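Local coordinates for acetyl-CoA acetyltransferase A (Ascaris suum, PDB 6BJA), which binds coenzyme A and probably catalyses the thiolase reaction, transferring an acetyl group between acetyl-CoA molecules in lipid metabolism, at residues 50-64 with 113-125. Sequence-based numbering, arbitrary orientation.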
ATOM      1  N   LEU A  50      15.915  -1.521 -43.940  1.00 21.06           N
ATOM      2  CA  LEU A  50      15.931  -2.970 -43.819  1.00 19.35           C
ATOM      3  C   LEU A  50      14.608  -3.466 -43.268  1.00 21.57           C
ATOM      4  O   LEU A  50      13.975  -2.791 -42.472  1.00 21.25           O
ATOM      5  CB  LEU A  50      17.060  -3.393 -42.895  1.00 21.09           C
ATOM      6  CG  LEU A  50      18.484  -3.021 -43.308  1.00 25.46           C
ATOM      7  CD1 LEU A  50      19.459  -3.403 -42.216  1.00 30.54           C
ATOM      8  CD2 LEU A  50      18.863  -3.687 -44.620  1.00 37.45           C
ATOM      9  N   PRO A  51      14.200  -4.685 -43.645  1.00 18.78           N
ATOM     10  CA  PRO A  51      12.983  -5.229 -43.055  1.00 20.30           C
ATOM     11  C   PRO A  51      13.181  -5.618 -41.602  1.00 19.15           C
ATOM     12  O   PRO A  51      14.305  -5.931 -41.201  1.00 19.46           O
ATOM     13  CB  PRO A  51      12.706  -6.475 -43.906  1.00 21.31           C
ATOM     14  CG  PRO A  51      14.068  -6.889 -44.387  1.00 23.96           C
ATOM     15  CD  PRO A  51      14.818  -5.607 -44.608  1.00 21.01           C
ATOM     16  N   SER A  52      12.103  -5.624 -40.828  1.00 19.26           N
ATOM     17  CA  SER A  52      12.224  -6.035 -39.431  1.00 18.48           C
ATOM     18  C   SER A  52      12.779  -7.460 -39.303  1.00 19.57           C
ATOM     19  O   SER A  52      13.385  -7.809 -38.292  1.00 18.85           O
ATOM     20  CB  SER A  52      10.876  -5.921 -38.719  1.00 22.03           C
ATOM     21  OG  SER A  52       9.882  -6.755 -39.311  1.00 23.01           O
ATOM     22  N   SER A  53      12.573  -8.287 -40.322  1.00 18.35           N
ATOM     23  CA  SER A  53      13.082  -9.656 -40.312  1.00 18.84           C
ATOM     24  C   SER A  53      14.593  -9.730 -40.289  1.00 19.33           C
ATOM     25  O   SER A  53      15.137 -10.778 -39.933  1.00 24.22           O
ATOM     26  CB  SER A  53      12.577 -10.416 -41.534  1.00 21.12           C
ATOM     27  OG  SER A  53      13.007  -9.781 -42.724  1.00 22.90           O
ATOM     28  N   ALA A  54      15.274  -8.631 -40.627  1.00 20.83           N
ATOM     29  CA  ALA A  54      16.737  -8.614 -40.667  1.00 21.01           C
ATOM     30  C   ALA A  54      17.391  -8.261 -39.329  1.00 19.79           C
ATOM     31  O   ALA A  54      18.609  -8.388 -39.177  1.00 20.96           O
ATOM     32  CB  ALA A  54      17.198  -7.649 -41.720  1.00 25.82           C
ATOM     33  N   ILE A  55      16.592  -7.796 -38.376  1.00 19.37           N
ATOM     34  CA  ILE A  55      17.121  -7.373 -37.080  1.00 17.77           C
ATOM     35  C   ILE A  55      17.440  -8.600 -36.233  1.00 20.06           C
ATOM     36  O   ILE A  55      16.544  -9.394 -35.948  1.00 21.06           O
ATOM     37  CB  ILE A  55      16.122  -6.485 -36.328  1.00 17.68           C
ATOM     38  CG1 ILE A  55      15.643  -5.309 -37.193  1.00 21.60           C
ATOM     39  CG2 ILE A  55      16.757  -6.000 -35.014  1.00 20.62           C
ATOM     40  CD1 ILE A  55      16.746  -4.389 -37.706  1.00 24.03           C
ATOM     41  N   GLU A  56      18.703  -8.743 -35.825  1.00 17.98           N
ATOM     42  CA  GLU A  56      19.181  -9.978 -35.183  1.00 19.10           C
ATOM     43  C   GLU A  56      19.135  -9.946 -33.655  1.00 20.87           C
ATOM     44  O   GLU A  56      19.063 -10.996 -32.997  1.00 19.97           O
ATOM     45  CB  GLU A  56      20.614 -10.288 -35.633  1.00 19.89           C
ATOM     46  CG  GLU A  56      20.686 -10.618 -37.123  1.00 21.55           C
ATOM     47  CD  GLU A  56      22.085 -10.575 -37.722  1.00 30.25           C
ATOM     48  OE1 GLU A  56      23.048 -10.207 -37.040  1.00 28.24           O
ATOM     49  OE2 GLU A  56      22.223 -10.919 -38.915  1.00 47.51           O
ATOM     50  N   GLU A  57      19.218  -8.741 -33.102  1.00 17.53           N
ATOM     51  CA  GLU A  57      19.173  -8.497 -31.660  1.00 18.75           C
ATOM     52  C   GLU A  57      18.494  -7.188 -31.347  1.00 17.68           C
ATOM     53  O   GLU A  57      18.637  -6.233 -32.105  1.00 18.17           O
ATOM     54  CB  GLU A  57      20.562  -8.394 -31.025  1.00 25.67           C
ATOM     55  CG  GLU A  57      21.329  -9.627 -30.924  1.00 28.22           C
ATOM     56  CD  GLU A  57      22.482  -9.505 -29.916  1.00 28.46           C
ATOM     57  OE1 GLU A  57      22.422  -8.656 -28.976  1.00 23.88           O
ATOM     58  OE2 GLU A  57      23.447 -10.269 -30.074  1.00 29.09           O
ATOM     59  N   THR A  58      17.824  -7.145 -30.197  1.00 17.11           N
ATOM     60  CA  THR A  58      17.207  -5.936 -29.660  1.00 16.93           C
ATOM     61  C   THR A  58      17.766  -5.690 -28.279  1.00 17.51           C
ATOM     62  O   THR A  58      17.605  -6.542 -27.406  1.00 18.57           O
ATOM     63  CB  THR A  58      15.714  -6.097 -29.601  1.00 21.33           C
ATOM     64  OG1 THR A  58      15.244  -6.386 -30.930  1.00 19.98           O
ATOM     65  CG2 THR A  58      15.029  -4.836 -29.088  1.00 20.65           C
ATOM     66  N   ILE A  59      18.450  -4.563 -28.095  1.00 15.68           N
ATOM     67  CA  ILE A  59      19.152  -4.284 -26.840  1.00 15.80           C
ATOM     68  C   ILE A  59      18.578  -2.992 -26.287  1.00 16.20           C
ATOM     69  O   ILE A  59      18.673  -1.961 -26.938  1.00 15.66           O
ATOM     70  CB  ILE A  59      20.674  -4.118 -27.030  1.00 16.40           C
ATOM     71  CG1 ILE A  59      21.256  -5.280 -27.823  1.00 19.09           C
ATOM     72  CG2 ILE A  59      21.369  -3.957 -25.670  1.00 18.40           C
ATOM     73  CD1 ILE A  59      22.645  -5.060 -28.320  1.00 22.05           C
ATOM     74  N   VAL A  60      18.003  -3.049 -25.090  1.00 15.80           N
ATOM     75  CA  VAL A  60      17.242  -1.930 -24.547  1.00 16.07           C
ATOM     76  C   VAL A  60      17.722  -1.465 -23.196  1.00 15.24           C
ATOM     77  O   VAL A  60      17.731  -2.233 -22.233  1.00 15.61           O
ATOM     78  CB  VAL A  60      15.755  -2.277 -24.386  1.00 14.59           C
ATOM     79  CG1 VAL A  60      14.984  -1.037 -23.909  1.00 16.19           C
ATOM     80  CG2 VAL A  60      15.173  -2.802 -25.690  1.00 15.57           C
ATOM     81  N   GLY A  61      18.088  -0.192 -23.098  1.00 13.60           N
ATOM     82  CA  GLY A  61      18.354   0.417 -21.812  1.00 13.48           C
ATOM     83  C   GLY A  61      17.100   0.876 -21.095  1.00 15.39           C
ATOM     84  O   GLY A  61      16.215   1.521 -21.678  1.00 15.51           O
ATOM     85  N   ASN A  62      17.017   0.542 -19.811  1.00 15.36           N
ATOM     86  CA  ASN A  62      15.879   0.885 -18.969  1.00 15.58           C
ATOM     87  C   ASN A  62      16.303   0.774 -17.526  1.00 15.92           C
ATOM     88  O   ASN A  62      16.947  -0.194 -17.159  1.00 16.69           O
ATOM     89  CB  ASN A  62      14.687  -0.048 -19.242  1.00 15.71           C
ATOM     90  CG  ASN A  62      13.515   0.223 -18.328  1.00 17.04           C
ATOM     91  OD1 ASN A  62      13.281  -0.497 -17.343  1.00 19.45           O
ATOM     92  ND2 ASN A  62      12.748   1.254 -18.652  1.00 16.50           N
ATOM     93  N   VAL A  63      15.973   1.778 -16.724  1.00 15.34           N
ATOM     94  CA  VAL A  63      16.353   1.806 -15.320  1.00 15.41           C
ATOM     95  C   VAL A  63      15.215   1.352 -14.399  1.00 16.52           C
ATOM     96  O   VAL A  63      15.416   0.481 -13.548  1.00 19.15           O
ATOM     97  CB  VAL A  63      16.819   3.217 -14.922  1.00 15.26           C
ATOM     98  CG1 VAL A  63      17.255   3.241 -13.450  1.00 16.83           C
ATOM     99  CG2 VAL A  63      17.938   3.671 -15.849  1.00 15.17           C
ATOM    100  N   LEU A  64      14.034   1.954 -14.542  1.00 16.47           N
ATOM    101  CA  LEU A  64      12.938   1.710 -13.622  1.00 15.25           C
ATOM    102  C   LEU A  64      12.034   0.648 -14.223  1.00 18.05           C
ATOM    103  O   LEU A  64      10.970   0.927 -14.789  1.00 18.87           O
ATOM    104  CB  LEU A  64      12.194   3.012 -13.322  1.00 18.70           C
ATOM    105  CG  LEU A  64      13.121   4.091 -12.752  1.00 17.37           C
ATOM    106  CD1 LEU A  64      12.486   5.447 -12.827  1.00 25.04           C
ATOM    107  CD2 LEU A  64      13.528   3.750 -11.320  1.00 22.68           C
ATOM    108  N   TYR A 113      29.761 -11.599 -34.446  1.00 25.57           N
ATOM    109  CA  TYR A 113      28.630 -12.408 -34.009  1.00 24.50           C
ATOM    110  C   TYR A 113      27.346 -11.980 -34.692  1.00 26.20           C
ATOM    111  O   TYR A 113      26.542 -12.818 -35.111  1.00 28.21           O
ATOM    112  CB  TYR A 113      28.463 -12.306 -32.508  1.00 25.60           C
ATOM    113  CG  TYR A 113      27.380 -13.159 -31.918  1.00 24.76           C
ATOM    114  CD1 TYR A 113      27.284 -14.513 -32.227  1.00 25.95           C
ATOM    115  CD2 TYR A 113      26.494 -12.644 -30.989  1.00 24.94           C
ATOM    116  CE1 TYR A 113      26.321 -15.297 -31.659  1.00 28.46           C
ATOM    117  CE2 TYR A 113      25.529 -13.419 -30.415  1.00 24.40           C
ATOM    118  CZ  TYR A 113      25.442 -14.756 -30.760  1.00 27.65           C
ATOM    119  OH  TYR A 113      24.480 -15.539 -30.190  1.00 30.92           O
ATOM    120  N   ARG A 114      27.165 -10.665 -34.789  1.00 24.12           N
ATOM    121  CA  ARG A 114      25.979 -10.078 -35.430  1.00 27.44           C
ATOM    122  C   ARG A 114      26.333  -9.188 -36.607  1.00 28.16           C
ATOM    123  O   ARG A 114      27.443  -8.648 -36.693  1.00 27.42           O
ATOM    124  CB  ARG A 114      25.182  -9.232 -34.436  1.00 23.08           C
ATOM    125  CG  ARG A 114      24.708  -9.941 -33.220  1.00 23.34           C
ATOM    126  CD  ARG A 114      23.874 -11.152 -33.542  1.00 24.46           C
ATOM    127  NE  ARG A 114      23.221 -11.676 -32.353  1.00 26.18           N
ATOM    128  CZ  ARG A 114      22.495 -12.783 -32.322  1.00 23.99           C
ATOM    129  NH1 ARG A 114      22.307 -13.485 -33.438  1.00 29.20           N
ATOM    130  NH2 ARG A 114      21.934 -13.186 -31.197  1.00 26.31           N
ATOM    131  N   ARG A 115      25.349  -9.005 -37.489  1.00 23.91           N
ATOM    132  CA  ARG A 115      25.469  -8.101 -38.627  1.00 26.14           C
ATOM    133  C   ARG A 115      24.582  -6.874 -38.469  1.00 21.63           C
ATOM    134  O   ARG A 115      24.921  -5.807 -38.954  1.00 21.88           O
ATOM    135  CB  ARG A 115      25.090  -8.816 -39.922  1.00 28.74           C
ATOM    136  CG  ARG A 115      26.146  -9.783 -40.452  1.00 36.04           C
ATOM    137  CD  ARG A 115      25.514 -10.797 -41.416  1.00 35.84           C
ATOM    138  NE  ARG A 115      25.071 -10.229 -42.691  1.00 42.67           N
ATOM    139  CZ  ARG A 115      25.838 -10.116 -43.773  1.00 40.79           C
ATOM    140  NH1 ARG A 115      25.350  -9.595 -44.884  1.00 49.37           N
ATOM    141  NH2 ARG A 115      27.104 -10.509 -43.746  1.00 53.24           N
ATOM    142  N   ILE A 116      23.424  -7.060 -37.841  1.00 21.17           N
ATOM    143  CA  ILE A 116      22.389  -6.024 -37.769  1.00 19.27           C
ATOM    144  C   ILE A 116      21.711  -6.076 -36.408  1.00 20.44           C
ATOM    145  O   ILE A 116      21.188  -7.102 -36.023  1.00 20.13           O
ATOM    146  CB  ILE A 116      21.313  -6.205 -38.854  1.00 19.85           C
ATOM    147  CG1 ILE A 116      21.948  -6.211 -40.247  1.00 22.69           C
ATOM    148  CG2 ILE A 116      20.275  -5.089 -38.748  1.00 20.20           C
ATOM    149  CD1 ILE A 116      21.011  -6.728 -41.329  1.00 25.88           C
ATOM    150  N   VAL A 117      21.713  -4.968 -35.669  1.00 19.85           N
ATOM    151  CA  VAL A 117      21.006  -4.949 -34.402  1.00 20.53           C
ATOM    152  C   VAL A 117      20.285  -3.627 -34.211  1.00 19.59           C
ATOM    153  O   VAL A 117      20.603  -2.638 -34.884  1.00 20.05           O
ATOM    154  CB  VAL A 117      21.944  -5.165 -33.196  1.00 22.43           C
ATOM    155  CG1 VAL A 117      22.802  -6.439 -33.357  1.00 20.35           C
ATOM    156  CG2 VAL A 117      22.811  -3.999 -32.993  1.00 20.28           C
ATOM    157  N   VAL A 118      19.307  -3.622 -33.312  1.00 16.66           N
ATOM    158  CA  VAL A 118      18.705  -2.368 -32.885  1.00 16.09           C
ATOM    159  C   VAL A 118      19.048  -2.142 -31.410  1.00 17.17           C
ATOM    160  O   VAL A 118      18.908  -3.045 -30.572  1.00 16.78           O
ATOM    161  CB  VAL A 118      17.171  -2.339 -33.139  1.00 17.15           C
ATOM    162  CG1 VAL A 118      16.387  -3.341 -32.289  1.00 20.47           C
ATOM    163  CG2 VAL A 118      16.657  -0.892 -32.937  1.00 17.99           C
ATOM    164  N   ALA A 119      19.569  -0.948 -31.123  1.00 16.74           N
ATOM    165  CA  ALA A 119      19.948  -0.549 -29.779  1.00 14.47           C
ATOM    166  C   ALA A 119      19.118   0.671 -29.410  1.00 15.27           C
ATOM    167  O   ALA A 119      19.047   1.635 -30.179  1.00 16.05           O
ATOM    168  CB  ALA A 119      21.418  -0.243 -29.728  1.00 16.70           C
ATOM    169  N   LEU A 120      18.492   0.648 -28.244  1.00 14.09           N
ATOM    170  CA  LEU A 120      17.617   1.729 -27.848  1.00 14.25           C
ATOM    171  C   LEU A 120      17.543   1.900 -26.339  1.00 14.66           C
ATOM    172  O   LEU A 120      18.070   1.096 -25.570  1.00 14.26           O
ATOM    173  CB  LEU A 120      16.211   1.478 -28.415  1.00 14.73           C
ATOM    174  CG  LEU A 120      15.483   0.245 -27.904  1.00 14.79           C
ATOM    175  CD1 LEU A 120      14.074   0.581 -27.512  1.00 16.30           C
ATOM    176  CD2 LEU A 120      15.541  -0.868 -28.932  1.00 16.49           C
ATOM    177  N   GLY A 121      16.824   2.938 -25.937  1.00 14.85           N
ATOM    178  CA  GLY A 121      16.504   3.161 -24.547  1.00 17.07           C
ATOM    179  C   GLY A 121      15.090   3.683 -24.466  1.00 15.48           C
ATOM    180  O   GLY A 121      14.620   4.367 -25.376  1.00 14.88           O
ATOM    181  N   SER A 122      14.422   3.350 -23.369  1.00 14.21           N
ATOM    182  CA  SER A 122      13.064   3.788 -23.109  1.00 14.42           C
ATOM    183  C   SER A 122      12.842   3.922 -21.625  1.00 17.61           C
ATOM    184  O   SER A 122      13.239   3.055 -20.847  1.00 18.04           O
ATOM    185  CB  SER A 122      12.037   2.809 -23.664  1.00 15.83           C
ATOM    186  OG  SER A 122      10.732   3.378 -23.573  1.00 17.22           O
ATOM    187  N   GLU A 123      12.191   5.003 -21.226  1.00 15.26           N
ATOM    188  CA  GLU A 123      11.902   5.203 -19.825  1.00 15.05           C
ATOM    189  C   GLU A 123      10.587   5.920 -19.669  1.00 14.94           C
ATOM    190  O   GLU A 123      10.350   6.949 -20.314  1.00 16.81           O
ATOM    191  CB  GLU A 123      13.019   5.997 -19.140  1.00 15.88           C
ATOM    192  CG  GLU A 123      13.006   5.854 -17.625  1.00 15.82           C
ATOM    193  CD  GLU A 123      13.643   4.543 -17.156  1.00 15.93           C
ATOM    194  OE1 GLU A 123      14.813   4.300 -17.536  1.00 15.77           O
ATOM    195  OE2 GLU A 123      12.997   3.785 -16.393  1.00 17.68           O
ATOM    196  N   SER A 124       9.718   5.358 -18.832  1.00 15.52           N
ATOM    197  CA  SER A 124       8.485   6.022 -18.446  1.00 14.87           C
ATOM    198  C   SER A 124       8.550   6.284 -16.957  1.00 16.12           C
ATOM    199  O   SER A 124       8.112   5.461 -16.142  1.00 16.56           O
ATOM    200  CB  SER A 124       7.267   5.179 -18.771  1.00 16.53           C
ATOM    201  OG  SER A 124       6.074   5.852 -18.402  1.00 17.27           O
ATOM    202  N   MET A 125       9.091   7.431 -16.594  1.00 16.31           N
ATOM    203  CA  MET A 125       9.219   7.734 -15.190  1.00 16.79           C
ATOM    204  C   MET A 125       7.847   8.033 -14.585  1.00 17.83           C
ATOM    205  O   MET A 125       7.625   7.823 -13.389  1.00 17.29           O
ATOM    206  CB  MET A 125      10.218   8.868 -15.005  1.00 16.43           C
ATOM    207  CG  MET A 125      11.584   8.491 -15.552  1.00 15.15           C
ATOM    208  SD  MET A 125      12.911   9.715 -15.417  1.00 16.79           S
ATOM    209  CE  MET A 125      13.403   9.578 -13.675  1.00 16.51           C
TER
HETATM  210  O   HOH W   1      10.561   3.059 -17.379  1.00 16.69           O
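V118 and L120 alternate with I59 and G61 in five backbone hydrogen bonds, from E57 O to S122 N, that join strands 57-61 and 116-124 in parallel, their axes approaching to 4.4 Å at 32°. G61 pairs with G121, their CA atoms 4.3 Å apart, with no side chain from either. On the face that carries T58 and V60, V60 CG2 rests 3.8 Å from L120 CG, and V118 CG1 lies alongside T58, whose OG1 bonds to S77; helix 33-48 packs against L120 here. Helix 97-110 covers I59 and A119 on the other face.

Beyond G61 the ladder passes to side chains. E123, bent at chi2 (80°), brings its carboxylate to the successive backbone N-H groups of V63 and L64: OE1 takes V63 N at 2.9 Å through its syn lone pair, and OE2 takes L64 N at 2.8 Å. N62 ND2 reaches S122 O in its own amide plane, and a water links ND2, E123 OE2 and S124 N. E123 OE1 also accepts G358 N.

At the opposite end L50, A54, E56, R114, R115 and Y113 are partly exposed, and the pairing loosens: E56 N donates to I116 O, but buried E57 N finds no partner. I116 and E57 stay buried and the polar bonds short. L50 and I116 meet tip to tip, while E56 OE1 receives R115 N at 2.6 Å. E57 OE2 uses its anti lone pair for R114 NE (2.7 Å), the carboxylate standing 83° from the guanidinium plane; Y113 beside it bonds to E287 of the second subunit. Parallel neighbours in a mixed sheet flanked by helices, the strands belong to the N-terminal half of the thiolase fold, and 116-124 leads to M125, near bound coenzyme A and H355, the predicted proton acceptor.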